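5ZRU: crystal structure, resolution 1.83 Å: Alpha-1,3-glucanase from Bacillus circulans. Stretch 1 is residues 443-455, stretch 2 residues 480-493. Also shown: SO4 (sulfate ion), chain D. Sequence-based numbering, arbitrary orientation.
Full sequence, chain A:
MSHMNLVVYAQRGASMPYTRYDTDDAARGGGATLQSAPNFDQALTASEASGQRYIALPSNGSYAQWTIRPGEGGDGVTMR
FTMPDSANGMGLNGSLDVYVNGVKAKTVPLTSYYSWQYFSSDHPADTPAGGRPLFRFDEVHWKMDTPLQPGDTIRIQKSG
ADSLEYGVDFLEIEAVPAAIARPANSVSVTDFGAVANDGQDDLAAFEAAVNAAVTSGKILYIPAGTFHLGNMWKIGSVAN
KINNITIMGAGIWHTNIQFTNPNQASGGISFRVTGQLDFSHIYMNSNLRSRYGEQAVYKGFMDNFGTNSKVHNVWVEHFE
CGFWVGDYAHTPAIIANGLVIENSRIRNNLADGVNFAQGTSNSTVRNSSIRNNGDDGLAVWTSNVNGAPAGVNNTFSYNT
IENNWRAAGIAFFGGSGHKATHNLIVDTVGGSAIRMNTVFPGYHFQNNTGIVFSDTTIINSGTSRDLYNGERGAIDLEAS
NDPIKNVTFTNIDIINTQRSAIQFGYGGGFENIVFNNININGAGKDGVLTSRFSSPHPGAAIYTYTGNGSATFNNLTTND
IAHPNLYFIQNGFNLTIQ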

# COMPACT_ATOMS: atom_id res chain seq x y z
N TYR A 443 -11.46 -11.36 -17.59
CA TYR A 443 -10.50 -11.57 -18.67
C TYR A 443 -9.15 -11.99 -18.12
O TYR A 443 -8.70 -11.49 -17.08
CB TYR A 443 -10.31 -10.30 -19.48
CG TYR A 443 -11.59 -9.70 -19.99
CD1 TYR A 443 -12.12 -10.08 -21.22
CD2 TYR A 443 -12.27 -8.75 -19.24
CE1 TYR A 443 -13.29 -9.53 -21.68
CE2 TYR A 443 -13.43 -8.19 -19.69
CZ TYR A 443 -13.94 -8.58 -20.91
OH TYR A 443 -15.11 -8.01 -21.35
N HIS A 444 -8.49 -12.90 -18.85
CA HIS A 444 -7.10 -13.24 -18.55
C HIS A 444 -6.20 -12.72 -19.66
O HIS A 444 -6.36 -11.56 -20.07
CB HIS A 444 -6.98 -14.75 -18.29
CG HIS A 444 -7.73 -15.17 -17.07
ND1 HIS A 444 -8.40 -16.38 -16.97
CD2 HIS A 444 -7.95 -14.52 -15.90
CE1 HIS A 444 -8.98 -16.45 -15.78
NE2 HIS A 444 -8.72 -15.34 -15.11
N PHE A 445 -5.24 -13.51 -20.15
CA PHE A 445 -4.14 -12.96 -20.95
C PHE A 445 -4.16 -13.40 -22.41
O PHE A 445 -3.16 -13.21 -23.11
CB PHE A 445 -2.79 -13.33 -20.32
CG PHE A 445 -2.62 -12.79 -18.92
CD1 PHE A 445 -2.35 -11.44 -18.71
CD2 PHE A 445 -2.75 -13.63 -17.83
CE1 PHE A 445 -2.23 -10.94 -17.43
CE2 PHE A 445 -2.63 -13.13 -16.54
CZ PHE A 445 -2.37 -11.79 -16.35
N GLN A 446 -5.27 -13.97 -22.88
CA GLN A 446 -5.28 -14.55 -24.23
C GLN A 446 -5.02 -13.48 -25.29
O GLN A 446 -4.35 -13.75 -26.30
CB GLN A 446 -6.61 -15.24 -24.50
CG GLN A 446 -6.71 -15.80 -25.91
CD GLN A 446 -8.04 -16.49 -26.17
OE1 GLN A 446 -8.29 -17.59 -25.68
NE2 GLN A 446 -8.89 -15.84 -26.96
N ASN A 447 -5.53 -12.27 -25.09
CA ASN A 447 -5.33 -11.17 -26.03
C ASN A 447 -4.30 -10.16 -25.52
O ASN A 447 -4.34 -8.99 -25.91
CB ASN A 447 -6.66 -10.50 -26.34
CG ASN A 447 -7.60 -11.44 -27.07
OD1 ASN A 447 -7.20 -12.11 -28.03
ND2 ASN A 447 -8.84 -11.52 -26.61
N ASN A 448 -3.38 -10.60 -24.68
CA ASN A 448 -2.33 -9.72 -24.18
C ASN A 448 -1.25 -9.57 -25.25
O ASN A 448 -0.57 -10.53 -25.60
CB ASN A 448 -1.72 -10.28 -22.90
CG ASN A 448 -0.54 -9.47 -22.42
OD1 ASN A 448 -0.50 -8.25 -22.62
ND2 ASN A 448 0.43 -10.14 -21.80
N THR A 449 -1.10 -8.35 -25.76
CA THR A 449 -0.04 -8.05 -26.73
C THR A 449 1.32 -7.92 -26.07
O THR A 449 2.35 -7.95 -26.77
CB THR A 449 -0.36 -6.76 -27.49
OG1 THR A 449 -0.41 -5.66 -26.56
CG2 THR A 449 -1.70 -6.89 -28.20
N GLY A 450 1.36 -7.76 -24.75
CA GLY A 450 2.61 -7.74 -24.03
C GLY A 450 2.52 -6.93 -22.76
O GLY A 450 1.99 -5.82 -22.77
N ILE A 451 3.03 -7.48 -21.67
CA ILE A 451 3.12 -6.82 -20.37
C ILE A 451 4.59 -6.71 -20.00
O ILE A 451 5.37 -7.63 -20.29
CB ILE A 451 2.32 -7.62 -19.31
CG1 ILE A 451 0.81 -7.38 -19.49
CG2 ILE A 451 2.80 -7.32 -17.88
CD1 ILE A 451 -0.06 -8.35 -18.69
N VAL A 452 4.98 -5.59 -19.40
CA VAL A 452 6.39 -5.31 -19.13
C VAL A 452 6.57 -4.96 -17.65
O VAL A 452 5.83 -4.13 -17.12
CB VAL A 452 6.91 -4.15 -20.00
CG1 VAL A 452 8.30 -3.73 -19.54
CG2 VAL A 452 6.94 -4.57 -21.46
N PHE A 453 7.57 -5.58 -17.02
CA PHE A 453 8.11 -5.14 -15.74
C PHE A 453 9.56 -4.73 -15.97
O PHE A 453 10.32 -5.48 -16.59
CB PHE A 453 8.08 -6.25 -14.68
CG PHE A 453 6.69 -6.73 -14.34
CD1 PHE A 453 6.07 -7.73 -15.07
CD2 PHE A 453 6.01 -6.17 -13.26
CE1 PHE A 453 4.80 -8.17 -14.74
CE2 PHE A 453 4.74 -6.61 -12.92
CZ PHE A 453 4.13 -7.61 -13.66
N SER A 454 9.96 -3.56 -15.48
CA SER A 454 11.34 -3.17 -15.72
C SER A 454 11.85 -2.26 -14.63
O SER A 454 11.08 -1.64 -13.89
CB SER A 454 11.51 -2.48 -17.08
OG SER A 454 11.14 -1.11 -16.98
N ASP A 455 13.18 -2.19 -14.56
CA ASP A 455 13.89 -1.16 -13.81
C ASP A 455 13.44 -1.14 -12.36
O ASP A 455 13.04 -0.10 -11.83
CB ASP A 455 13.72 0.20 -14.49
CG ASP A 455 14.37 0.24 -15.85
OD1 ASP A 455 15.61 0.38 -15.90
OD2 ASP A 455 13.65 0.08 -16.87
N SER A 480 -2.95 -20.48 -13.02
CA SER A 480 -3.96 -21.16 -12.23
C SER A 480 -4.96 -21.89 -13.13
O SER A 480 -5.27 -23.07 -12.91
CB SER A 480 -4.70 -20.14 -11.36
OG SER A 480 -3.89 -18.98 -11.11
N ASN A 481 -5.49 -21.19 -14.13
CA ASN A 481 -6.47 -21.82 -15.00
C ASN A 481 -6.03 -21.55 -16.44
O ASN A 481 -5.68 -22.48 -17.17
CB ASN A 481 -7.87 -21.32 -14.63
CG ASN A 481 -8.67 -20.86 -15.82
OD1 ASN A 481 -9.23 -21.67 -16.58
ND2 ASN A 481 -8.74 -19.54 -16.00
N ASP A 482 -5.96 -20.30 -16.83
CA ASP A 482 -5.48 -19.93 -18.15
C ASP A 482 -3.98 -19.68 -18.12
O ASP A 482 -3.38 -19.56 -17.05
CB ASP A 482 -6.23 -18.70 -18.65
CG ASP A 482 -7.64 -19.01 -19.12
OD1 ASP A 482 -7.87 -20.11 -19.68
OD2 ASP A 482 -8.51 -18.15 -18.94
N PRO A 483 -3.32 -19.62 -19.28
CA PRO A 483 -1.87 -19.41 -19.30
C PRO A 483 -1.48 -17.97 -18.96
O PRO A 483 -2.25 -17.02 -19.10
CB PRO A 483 -1.47 -19.76 -20.74
CG PRO A 483 -2.74 -19.60 -21.53
CD PRO A 483 -3.84 -20.00 -20.61
N ILE A 484 -0.25 -17.84 -18.49
CA ILE A 484 0.44 -16.55 -18.45
C ILE A 484 1.22 -16.42 -19.75
O ILE A 484 2.02 -17.31 -20.08
CB ILE A 484 1.38 -16.45 -17.23
CG1 ILE A 484 0.65 -16.81 -15.92
CG2 ILE A 484 2.02 -15.06 -17.15
CD1 ILE A 484 -0.36 -15.79 -15.48
N LYS A 485 1.00 -15.33 -20.48
CA LYS A 485 1.48 -15.20 -21.85
C LYS A 485 1.93 -13.78 -22.14
O LYS A 485 1.25 -12.82 -21.76
CB LYS A 485 0.37 -15.61 -22.83
CG LYS A 485 0.66 -15.30 -24.27
CD LYS A 485 -0.35 -15.99 -25.20
CE LYS A 485 -1.75 -15.41 -25.09
NZ LYS A 485 -2.57 -15.83 -26.29
N ASN A 486 3.09 -13.65 -22.80
CA ASN A 486 3.63 -12.38 -23.32
C ASN A 486 3.98 -11.40 -22.19
O ASN A 486 3.36 -10.34 -22.01
CB ASN A 486 2.67 -11.75 -24.33
CG ASN A 486 2.48 -12.60 -25.58
OD1 ASN A 486 3.36 -13.38 -25.96
ND2 ASN A 486 1.32 -12.47 -26.22
N VAL A 487 5.01 -11.77 -21.43
CA VAL A 487 5.48 -10.98 -20.31
C VAL A 487 6.99 -10.86 -20.41
O VAL A 487 7.68 -11.85 -20.66
CB VAL A 487 5.08 -11.59 -18.94
CG1 VAL A 487 5.37 -10.59 -17.83
CG2 VAL A 487 3.60 -11.97 -18.92
N THR A 488 7.50 -9.64 -20.22
CA THR A 488 8.93 -9.39 -20.24
C THR A 488 9.31 -8.69 -18.94
O THR A 488 8.63 -7.74 -18.53
CB THR A 488 9.32 -8.52 -21.44
OG1 THR A 488 8.85 -9.14 -22.64
CG2 THR A 488 10.85 -8.35 -21.51
N PHE A 489 10.39 -9.16 -18.31
CA PHE A 489 11.00 -8.55 -17.14
C PHE A 489 12.39 -8.09 -17.54
O PHE A 489 13.19 -8.90 -18.04
CB PHE A 489 11.11 -9.54 -15.97
CG PHE A 489 9.80 -10.08 -15.51
CD1 PHE A 489 9.16 -11.08 -16.21
CD2 PHE A 489 9.23 -9.61 -14.34
CE1 PHE A 489 7.96 -11.59 -15.77
CE2 PHE A 489 8.02 -10.11 -13.90
CZ PHE A 489 7.39 -11.11 -14.62
N THR A 490 12.70 -6.81 -17.34
CA THR A 490 13.99 -6.29 -17.77
C THR A 490 14.59 -5.39 -16.69
O THR A 490 13.90 -4.51 -16.17
CB THR A 490 13.85 -5.53 -19.09
OG1 THR A 490 13.26 -6.41 -20.06
CG2 THR A 490 15.23 -5.08 -19.59
N ASN A 491 15.86 -5.59 -16.37
CA ASN A 491 16.56 -4.76 -15.39
C ASN A 491 15.88 -4.85 -14.02
O ASN A 491 15.36 -3.88 -13.48
CB ASN A 491 16.63 -3.30 -15.87
CG ASN A 491 17.65 -3.10 -16.98
OD1 ASN A 491 18.76 -3.64 -16.92
ND2 ASN A 491 17.28 -2.32 -17.98
N ILE A 492 15.88 -6.06 -13.46
CA ILE A 492 15.28 -6.30 -12.15
C ILE A 492 16.38 -6.76 -11.21
O ILE A 492 17.11 -7.70 -11.53
CB ILE A 492 14.17 -7.37 -12.20
CG1 ILE A 492 13.20 -7.15 -13.37
CG2 ILE A 492 13.44 -7.44 -10.84
CD1 ILE A 492 12.30 -5.95 -13.25
N ASP A 493 16.48 -6.11 -10.05
CA ASP A 493 17.39 -6.53 -9.00
C ASP A 493 16.57 -7.16 -7.89
O ASP A 493 15.65 -6.51 -7.36
CB ASP A 493 18.21 -5.36 -8.48
CG ASP A 493 19.14 -4.80 -9.54
OD1 ASP A 493 20.21 -5.40 -9.76
OD2 ASP A 493 18.78 -3.79 -10.17
S SO4 D . -9.13 -14.70 -21.94
O1 SO4 D . -9.20 -16.16 -22.11
O2 SO4 D . -7.75 -14.34 -21.64
O3 SO4 D . -9.55 -14.04 -23.17
O4 SO4 D . -10.00 -14.31 -20.84
O HOH W 1 -4.64 -16.33 -20.28
O HOH W 2 6.15 -8.00 -23.00
O HOH W 3 14.65 -1.44 -18.70

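At the apolar centre of the contact, Phe453 and Phe489 sit in register on neighbouring strands and send their side chains to the same face of the sheet. Both adopt chi1 m with similar chi2 (87° and 78°), and their rings lie nearly parallel, with planes 7° apart, but slid so that they barely overlap; CD1 of Phe453 comes within 3.3 Å of CE2 of Phe489. Ile451 and Val487 extend this buried face, CG2 of Ile451 lying 4.2 Å from CG1 of Val487. Branched and aromatic side chains suit such a place, filling the space beside the sheet without leaving polar atoms to satisfy.

The strands beneath, 451-454 and 487-490, run parallel. As parallel pairing requires, the hydrogen bonds alternate: Ile451 N donates to Asn486 O (2.9 Å), Thr488 N to Ile451 O (2.9 Å), Phe453 N to Thr488 O (2.8 Å) and Thr490 N to Phe453 O (2.8 Å). The other face carries Val452, Thr488, Ser454 and Thr490. There a water bridges Thr488 OG1 and Ile451 O, at 3.0 and 2.8 Å.

Beyond the strand, amides serve the turns because they both donate and accept. Asn486 ND2 donates to Asn448 O (2.8 Å), and Asn448 ND2 donates to Lys485 O (2.8 Å), while Asn448 OD1 accepts from Gly450 N (2.9 Å). Gly450, with phi/psi 153/134, occupies a conformation in which a CB would jam against the preceding carbonyl.

Farther out, Phe445 CE2 packs on Ile484 CD1 at 3.7 Å. The long Lys485 side chain reaches the turn beginning at Phe445, where NZ donates to Gln446 O (2.7 Å). At the polar edge, His444 ND1 donates almost linearly to Asp482 OD2 (2.7 Å). Backbone N atoms hold a sulfate: His444 N donates to its O4 (2.9 Å), and Gln446 N donates to its O2 (2.8 Å).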